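PDB 3WG9: redox-sensing transcriptional repressor Rex from Thermoanaerobacter ethanolicus, which probably modulates transcription in response to the cellular NADH/NAD(+) redox state, binding DNA as a winged-helix homodimer whose Rossmann domain takes up the nucleotide. Local coordinates for residues V7-A10 with V11-R14; F59-G63 with Y64-V68; G124-R128 with D129-M133. All coordinates share one frame; numbering follows the deposited sequence.

Interaction 1: V7-A10 with V11-R14; sequences VSMA and VIRR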
loop_
_atom_site.group_PDB
_atom_site.type_symbol
_atom_site.label_atom_id
_atom_site.label_comp_id
_atom_site.label_asym_id
_atom_site.label_seq_id
_atom_site.Cartn_x
_atom_site.Cartn_y
_atom_site.Cartn_z
ATOM N N VAL B 7 -5.224 -16.808 12.075
ATOM C CA VAL B 7 -6.422 -16.062 11.631
ATOM C C VAL B 7 -6.258 -15.867 10.111
ATOM O O VAL B 7 -5.141 -15.726 9.651
ATOM C CB VAL B 7 -6.497 -14.741 12.445
ATOM C CG1 VAL B 7 -7.447 -13.698 11.883
ATOM C CG2 VAL B 7 -6.891 -15.078 13.885
ATOM N N SER B 8 -7.339 -15.862 9.334
ATOM C CA SER B 8 -7.219 -15.690 7.875
ATOM C C SER B 8 -6.653 -14.310 7.518
ATOM O O SER B 8 -6.776 -13.336 8.283
ATOM C CB SER B 8 -8.574 -15.869 7.209
ATOM O OG SER B 8 -9.299 -14.662 7.274
ATOM N N MET B 9 -5.966 -14.254 6.389
ATOM C CA MET B 9 -5.367 -13.017 5.908
ATOM C C MET B 9 -6.473 -11.952 5.611
ATOM O O MET B 9 -6.257 -10.758 5.770
ATOM C CB MET B 9 -4.533 -13.296 4.646
ATOM C CG MET B 9 -3.112 -13.828 4.948
ATOM S SD MET B 9 -2.164 -12.639 5.953
ATOM C CE MET B 9 -1.995 -11.175 4.948
ATOM N N ALA B 10 -7.677 -12.373 5.231
ATOM C CA ALA B 10 -8.702 -11.375 4.915
ATOM C C ALA B 10 -8.989 -10.646 6.219
ATOM O O ALA B 10 -9.104 -9.413 6.263
ATOM C CB ALA B 10 -10.014 -12.084 4.383
ATOM N N VAL B 11 -9.075 -11.406 7.316
ATOM C CA VAL B 11 -9.251 -10.773 8.627
ATOM C C VAL B 11 -8.070 -9.896 9.012
ATOM O O VAL B 11 -8.231 -8.746 9.438
ATOM C CB VAL B 11 -9.482 -11.832 9.788
ATOM C CG1 VAL B 11 -9.448 -11.156 11.178
ATOM C CG2 VAL B 11 -10.789 -12.611 9.602
ATOM N N ILE B 12 -6.874 -10.438 8.905
ATOM C CA ILE B 12 -5.647 -9.700 9.343
ATOM C C ILE B 12 -5.559 -8.386 8.581
ATOM O O ILE B 12 -5.185 -7.379 9.143
ATOM C CB ILE B 12 -4.409 -10.566 9.090
ATOM C CG1 ILE B 12 -4.422 -11.748 10.059
ATOM C CG2 ILE B 12 -3.016 -9.735 9.191
ATOM C CD1 ILE B 12 -3.355 -12.863 9.617
ATOM N N ARG B 13 -5.922 -8.363 7.301
ATOM C CA ARG B 13 -5.813 -7.104 6.546
ATOM C C ARG B 13 -6.882 -6.073 6.892
ATOM O O ARG B 13 -6.688 -4.893 6.654
ATOM C CB ARG B 13 -5.885 -7.332 5.022
ATOM C CG ARG B 13 -4.637 -8.151 4.520
ATOM C CD ARG B 13 -4.369 -7.960 3.028
ATOM N NE ARG B 13 -3.225 -8.767 2.596
ATOM C CZ ARG B 13 -1.951 -8.377 2.745
ATOM N NH1 ARG B 13 -1.635 -7.217 3.359
ATOM N NH2 ARG B 13 -0.996 -9.124 2.226
ATOM N N ARG B 14 -7.999 -6.487 7.500
ATOM C CA ARG B 14 -8.924 -5.472 8.013
ATOM C C ARG B 14 -8.461 -4.858 9.314
ATOM O O ARG B 14 -8.870 -3.722 9.656
ATOM C CB ARG B 14 -10.324 -6.063 8.249
ATOM C CG ARG B 14 -11.011 -6.407 6.923
ATOM C CD ARG B 14 -12.500 -6.856 7.123
ATOM N NE ARG B 14 -12.644 -8.184 7.731
ATOM C CZ ARG B 14 -12.800 -9.312 7.069
ATOM N NH1 ARG B 14 -12.786 -9.316 5.727
ATOM N NH2 ARG B 14 -12.942 -10.446 7.737
#
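Arg-13 N donates to Met-9 O at 2.9 Å, the shortest of the backbone bonds that open this helix. One residue earlier, Ile-12 N reaches Ser-8 O in the plane of that carbonyl, and the bond is nearly straight at the hydrogen (164°). Ser-8 is the N-cap: with chi1 at 83°, its hydroxyl stands between its own N and carbonyl carbon, where OG accepts from Val-11 N at 3.3 Å. A short hydroxyl side chain suits this place because the first-turn N-H groups lack carbonyl partners one turn back. Around the cap, apolar groups close in. Val-7 turns CG1 into the turn, where it meets Val-11 CG1 at 3.3 Å, tighter than usual van der Waals contact, and approaches Ile-12 CG1 at 4.0 Å. On the Met-9 side the chain bends at both chi2 and chi3, bringing SD beside Ile-12 CD1 and laying CE over one face of the Arg-13 guanidinium, off its centre and 3.6 Å from CZ of Arg-13. That guanidinium forms a salt bridge with Glu-191, while Tyr-204 of the second subunit packs on Val-7 and Ile-12. Arg-14 bends at chi3 (-72°), so that one face of its guanidinium passes over Ala-10 O while NE forms a salt bridge with Asp-52 of helix 46-54. Leucine in place of Arg-14 would probably leave Asp-52 without this charged partner and weaken the tie between the two helices. Ser-8 gives the N-cap, and the contact of Val-7, just before it, with Ile-12, four residues beyond it, forms a hydrophobic staple; together they start helix 9-27 of the winged-helix domain.

Interaction 2: F59-G63 with Y64-V68; sequences FGQQG and YGYNV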
loop_
_atom_site.group_PDB
_atom_site.type_symbol
_atom_site.label_atom_id
_atom_site.label_comp_id
_atom_site.label_asym_id
_atom_site.label_seq_id
_atom_site.Cartn_x
_atom_site.Cartn_y
_atom_site.Cartn_z
ATOM N N PHE B 59 -12.699 -7.609 25.610
ATOM C CA PHE B 59 -11.810 -6.494 25.993
ATOM C C PHE B 59 -12.574 -5.425 26.795
ATOM O O PHE B 59 -12.462 -4.220 26.512
ATOM C CB PHE B 59 -11.127 -5.864 24.759
ATOM C CG PHE B 59 -12.085 -5.498 23.648
ATOM C CD1 PHE B 59 -12.503 -4.183 23.475
ATOM C CD2 PHE B 59 -12.567 -6.476 22.783
ATOM C CE1 PHE B 59 -13.415 -3.857 22.482
ATOM C CE2 PHE B 59 -13.443 -6.160 21.781
ATOM C CZ PHE B 59 -13.885 -4.853 21.632
ATOM N N GLY B 60 -13.342 -5.880 27.794
ATOM C CA GLY B 60 -14.234 -5.031 28.596
ATOM C C GLY B 60 -15.291 -4.251 27.824
ATOM O O GLY B 60 -15.580 -3.100 28.168
ATOM N N GLN B 61 -15.861 -4.848 26.774
ATOM C CA GLN B 61 -16.909 -4.166 26.023
ATOM C C GLN B 61 -18.184 -4.257 26.873
ATOM O O GLN B 61 -18.306 -5.129 27.747
ATOM C CB GLN B 61 -17.096 -4.770 24.627
ATOM C CG GLN B 61 -17.950 -3.933 23.654
ATOM C CD GLN B 61 -18.646 -4.795 22.590
ATOM O OE1 GLN B 61 -18.155 -5.873 22.239
ATOM N NE2 GLN B 61 -19.801 -4.336 22.093
ATOM N N GLN B 62 -19.087 -3.309 26.639
ATOM C CA GLN B 62 -20.306 -3.116 27.427
ATOM C C GLN B 62 -21.362 -2.597 26.468
ATOM O O GLN B 62 -21.066 -1.773 25.599
ATOM C CB GLN B 62 -20.062 -2.081 28.522
ATOM C CG GLN B 62 -21.302 -1.686 29.311
ATOM C CD GLN B 62 -21.456 -0.179 29.442
ATOM O OE1 GLN B 62 -22.456 0.310 29.972
ATOM N NE2 GLN B 62 -20.468 0.567 28.944
ATOM N N GLY B 63 -22.585 -3.088 26.610
ATOM C CA GLY B 63 -23.688 -2.644 25.763
ATOM C C GLY B 63 -23.272 -2.645 24.310
ATOM O O GLY B 63 -22.446 -3.471 23.888
ATOM N N TYR B 64 -23.815 -1.704 23.544
ATOM C CA TYR B 64 -23.534 -1.702 22.117
ATOM C C TYR B 64 -22.580 -0.600 21.663
ATOM O O TYR B 64 -22.433 0.452 22.317
ATOM C CB TYR B 64 -24.820 -1.789 21.292
ATOM C CG TYR B 64 -25.612 -3.036 21.651
ATOM C CD1 TYR B 64 -24.954 -4.253 21.901
ATOM C CD2 TYR B 64 -27.000 -3.002 21.767
ATOM C CE1 TYR B 64 -25.670 -5.396 22.268
ATOM C CE2 TYR B 64 -27.726 -4.147 22.117
ATOM C CZ TYR B 64 -27.058 -5.340 22.368
ATOM O OH TYR B 64 -27.779 -6.473 22.713
ATOM N N GLY B 65 -21.885 -0.874 20.568
ATOM C CA GLY B 65 -20.798 0.017 20.166
ATOM C C GLY B 65 -19.617 -0.139 21.100
ATOM O O GLY B 65 -19.591 -1.011 21.970
ATOM N N TYR B 66 -18.650 0.758 20.948
ATOM C CA TYR B 66 -17.327 0.537 21.482
ATOM C C TYR B 66 -16.791 1.798 22.141
ATOM O O TYR B 66 -16.971 2.904 21.631
ATOM C CB TYR B 66 -16.387 0.172 20.309
ATOM C CG TYR B 66 -16.794 -1.092 19.564
ATOM C CD1 TYR B 66 -16.460 -2.342 20.063
ATOM C CD2 TYR B 66 -17.549 -1.023 18.390
ATOM C CE1 TYR B 66 -16.826 -3.480 19.383
ATOM C CE2 TYR B 66 -17.888 -2.172 17.689
ATOM C CZ TYR B 66 -17.546 -3.387 18.220
ATOM O OH TYR B 66 -17.967 -4.544 17.605
ATOM N N ASN B 67 -16.037 1.609 23.202
ATOM C CA ASN B 67 -15.165 2.656 23.698
ATOM C C ASN B 67 -13.945 2.755 22.760
ATOM O O ASN B 67 -13.262 1.757 22.488
ATOM C CB ASN B 67 -14.710 2.329 25.137
ATOM C CG ASN B 67 -13.817 3.396 25.711
ATOM O OD1 ASN B 67 -12.607 3.352 25.543
ATOM N ND2 ASN B 67 -14.411 4.381 26.406
ATOM N N VAL B 68 -13.721 3.951 22.240
ATOM C CA VAL B 68 -12.679 4.196 21.258
ATOM C C VAL B 68 -11.315 3.856 21.816
ATOM O O VAL B 68 -10.555 3.114 21.190
ATOM C CB VAL B 68 -12.718 5.657 20.798
ATOM C CG1 VAL B 68 -11.446 6.032 20.041
ATOM C CG2 VAL B 68 -13.953 5.917 19.970
HETATM O O HOH W 1 -17.831 -6.528 19.288
#
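Phe-59 and Tyr-66 supply the apolar part of this loop contact. Their side chains cross at about a right angle, yet the rings meet rim to rim: Phe-59 CZ lies 3.9 Å from Tyr-66 CD1, near the plane of each ring, so this is not a face stack. Phe-59 gets there with CG between its backbone N and carbonyl carbon (chi1 51°), which directs the ring toward the tyrosine. Leu-71 of helix 68-78 touches both rings, and Leu-38 and Leu-53 pack on Tyr-66, so large aromatic side chains suit a place where the loop and the strand pack against several helices. Tyr-66 belongs to strand 66-67, which pairs antiparallel with strand 32-33 through backbone bonds to Ile-33; a small antiparallel sheet packed beside a helix-turn-helix fits the winged-helix fold, and the loop leading into this strand is probably part of the wing. The polar contacts belong to Gln-61. Its extended chain carries the amide to the tyrosine ring, CD standing 3.9 Å from Tyr-66 CE1 with amide and ring planes 35° apart. NE2 makes a weak hydrogen bond to Gly-65 O, 3.3 Å long and bent to 135° at the hydrogen. On the other side of the amide, a water donates to Gln-61 OE1 at 3.0 Å and is also hydrogen-bonded to Tyr-66 OH at 2.6 Å. A glutamine can serve both links because one amide offers a donor and an acceptor. Backbone shape accounts for the glycines: Gly-63 and Gly-65 both have positive phi, and a CB on Gly-63 would clash with Tyr-64 N. Beyond the strand, Asn-67 is the N-cap of helix 68-78, its OD1 accepting from Glu-70 N.

Interaction 3: G124-R128 with D129-M133; sequences GLKIR and DVEVM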
loop_
_atom_site.group_PDB
_atom_site.type_symbol
_atom_site.label_atom_id
_atom_site.label_comp_id
_atom_site.label_asym_id
_atom_site.label_seq_id
_atom_site.Cartn_x
_atom_site.Cartn_y
_atom_site.Cartn_z
ATOM N N GLY B 124 29.270 4.296 4.143
ATOM C CA GLY B 124 29.661 5.147 5.241
ATOM C C GLY B 124 28.756 6.340 5.334
ATOM O O GLY B 124 28.716 6.972 6.376
ATOM N N LEU B 125 28.013 6.671 4.287
ATOM C CA LEU B 125 26.985 7.705 4.445
ATOM C C LEU B 125 26.253 7.453 5.736
ATOM O O LEU B 125 26.269 6.318 6.236
ATOM C CB LEU B 125 25.944 7.692 3.299
ATOM C CG LEU B 125 24.635 8.531 3.365
ATOM C CD1 LEU B 125 24.684 10.012 2.860
ATOM C CD2 LEU B 125 23.482 7.878 2.641
ATOM N N LYS B 126 25.482 8.458 6.158
ATOM C CA LYS B 126 24.436 8.293 7.139
ATOM C C LYS B 126 23.098 8.727 6.565
ATOM O O LYS B 126 23.020 9.594 5.707
ATOM C CB LYS B 126 24.718 9.122 8.397
ATOM C CG LYS B 126 26.080 8.862 9.046
ATOM C CD LYS B 126 26.207 7.476 9.665
ATOM C CE LYS B 126 27.535 7.324 10.412
ATOM N NZ LYS B 126 27.525 7.920 11.783
ATOM N N ILE B 127 22.036 8.168 7.112
ATOM C CA ILE B 127 20.690 8.522 6.749
ATOM C C ILE B 127 19.961 8.399 8.060
ATOM O O ILE B 127 19.938 7.318 8.667
ATOM C CB ILE B 127 20.115 7.524 5.718
ATOM C CG1 ILE B 127 20.708 7.819 4.340
ATOM C CG2 ILE B 127 18.532 7.470 5.746
ATOM C CD1 ILE B 127 20.198 6.902 3.234
ATOM N N ARG B 128 19.434 9.511 8.569
ATOM C CA ARG B 128 18.574 9.379 9.726
ATOM C C ARG B 128 19.492 8.882 10.844
ATOM O O ARG B 128 19.066 8.197 11.788
ATOM C CB ARG B 128 17.470 8.372 9.356
ATOM C CG ARG B 128 16.538 7.925 10.442
ATOM C CD ARG B 128 15.183 8.584 10.247
ATOM N NE ARG B 128 14.978 9.703 11.163
ATOM C CZ ARG B 128 14.849 9.579 12.484
ATOM N NH1 ARG B 128 14.929 8.382 13.072
ATOM N NH2 ARG B 128 14.646 10.660 13.225
ATOM N N ASP B 129 20.768 9.256 10.738
ATOM C CA ASP B 129 21.799 8.720 11.624
ATOM C C ASP B 129 21.874 7.196 11.570
ATOM O O ASP B 129 21.862 6.522 12.595
ATOM C CB ASP B 129 21.562 9.186 13.067
ATOM C CG ASP B 129 22.725 9.998 13.615
ATOM O OD1 ASP B 129 23.893 9.664 13.281
ATOM O OD2 ASP B 129 22.477 10.959 14.389
ATOM N N VAL B 130 21.918 6.653 10.362
ATOM C CA VAL B 130 21.985 5.203 10.170
ATOM C C VAL B 130 23.013 5.010 9.070
ATOM O O VAL B 130 22.939 5.639 7.998
ATOM C CB VAL B 130 20.591 4.636 9.752
ATOM C CG1 VAL B 130 20.704 3.203 9.306
ATOM C CG2 VAL B 130 19.624 4.738 10.901
ATOM N N GLU B 131 24.008 4.196 9.343
ATOM C CA GLU B 131 25.071 3.995 8.370
ATOM C C GLU B 131 24.629 3.158 7.185
ATOM O O GLU B 131 23.838 2.190 7.311
ATOM C CB GLU B 131 26.268 3.328 9.019
ATOM C CG GLU B 131 27.590 3.808 8.424
ATOM C CD GLU B 131 28.726 2.813 8.678
ATOM O OE1 GLU B 131 29.592 2.698 7.781
ATOM O OE2 GLU B 131 28.725 2.114 9.736
ATOM N N VAL B 132 25.042 3.581 6.008
ATOM C CA VAL B 132 24.888 2.743 4.848
ATOM C C VAL B 132 26.039 1.788 4.847
ATOM O O VAL B 132 27.210 2.241 4.937
ATOM C CB VAL B 132 24.841 3.594 3.536
ATOM C CG1 VAL B 132 24.858 2.667 2.277
ATOM C CG2 VAL B 132 23.600 4.495 3.558
ATOM N N MET B 133 25.777 0.496 4.664
ATOM C CA MET B 133 26.880 -0.487 4.678
ATOM C C MET B 133 26.826 -1.333 3.413
ATOM O O MET B 133 25.777 -1.402 2.784
ATOM C CB MET B 133 26.758 -1.393 5.898
ATOM C CG MET B 133 27.012 -0.687 7.212
ATOM S SD MET B 133 26.437 -1.681 8.613
ATOM C CE MET B 133 26.850 -0.607 9.978
#
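Leu-125 holds CG anti to its backbone N (chi1 170°), and Val-132 puts CG2 anti to its carbonyl carbon; together these torsions bring Leu-125 CD2 to 3.5 Å from Val-132 CG2. Ile-127 CD1 approaches the same methyl at 4.2 Å, so one branch of the valine serves two apolar partners. The backbones form a short hairpin. Val-132 N donates to Leu-125 O at 3.0 Å, from above the carbonyl plane, and Ile-127 N to Val-130 O at 2.8 Å. Between these bonds Lys-126 CA lies 3.2 Å from Val-130 O in a CA-H...O contact. Arg-128 and Asp-129, both with left-handed helical backbone angles, make the two-residue turn; charged side chains suit this exposed tip, and aspartate tolerates such angles comparatively well. Lys-126 bends at chi2 and chi4 and crosses Glu-131 at a slant, CD near its CA and CE near its CG; NZ stays 4.3 Å from Asp-129 OD1, beyond salt-bridge distance, though the opposite charges probably attract weakly. Towards the sheet, Ile-127, Val-130 and Val-132 all pack on Ile-115 of strand 110-117, Ile-127 also touches helix 94-102, and the hairpin runs into strand 132-134 at the edge of the parallel Rossmann sheet.

In the fold
Along the chain the three contacts follow in series without touching. Interactions 1 and 2 belong to the winged-helix part: the first starts helix 9-27, whose Leu-22, Leu-25 and Leu-26 pack on Val-68, and the second leads into strand 66-67 of its small sheet; their centres are 22 Å apart. Interaction 3 lies in the Rossmann domain, leading into edge strand 132-134, with its centre 36 Å from that of interaction 1 and 46 Å from that of interaction 2, across the chain's centre from both. The second subunit reaches residues 7-14 alone of the three, its helix 195-214 packing there, consistent with the start of helix 9-27 joining the DNA-binding part to the dimer interface.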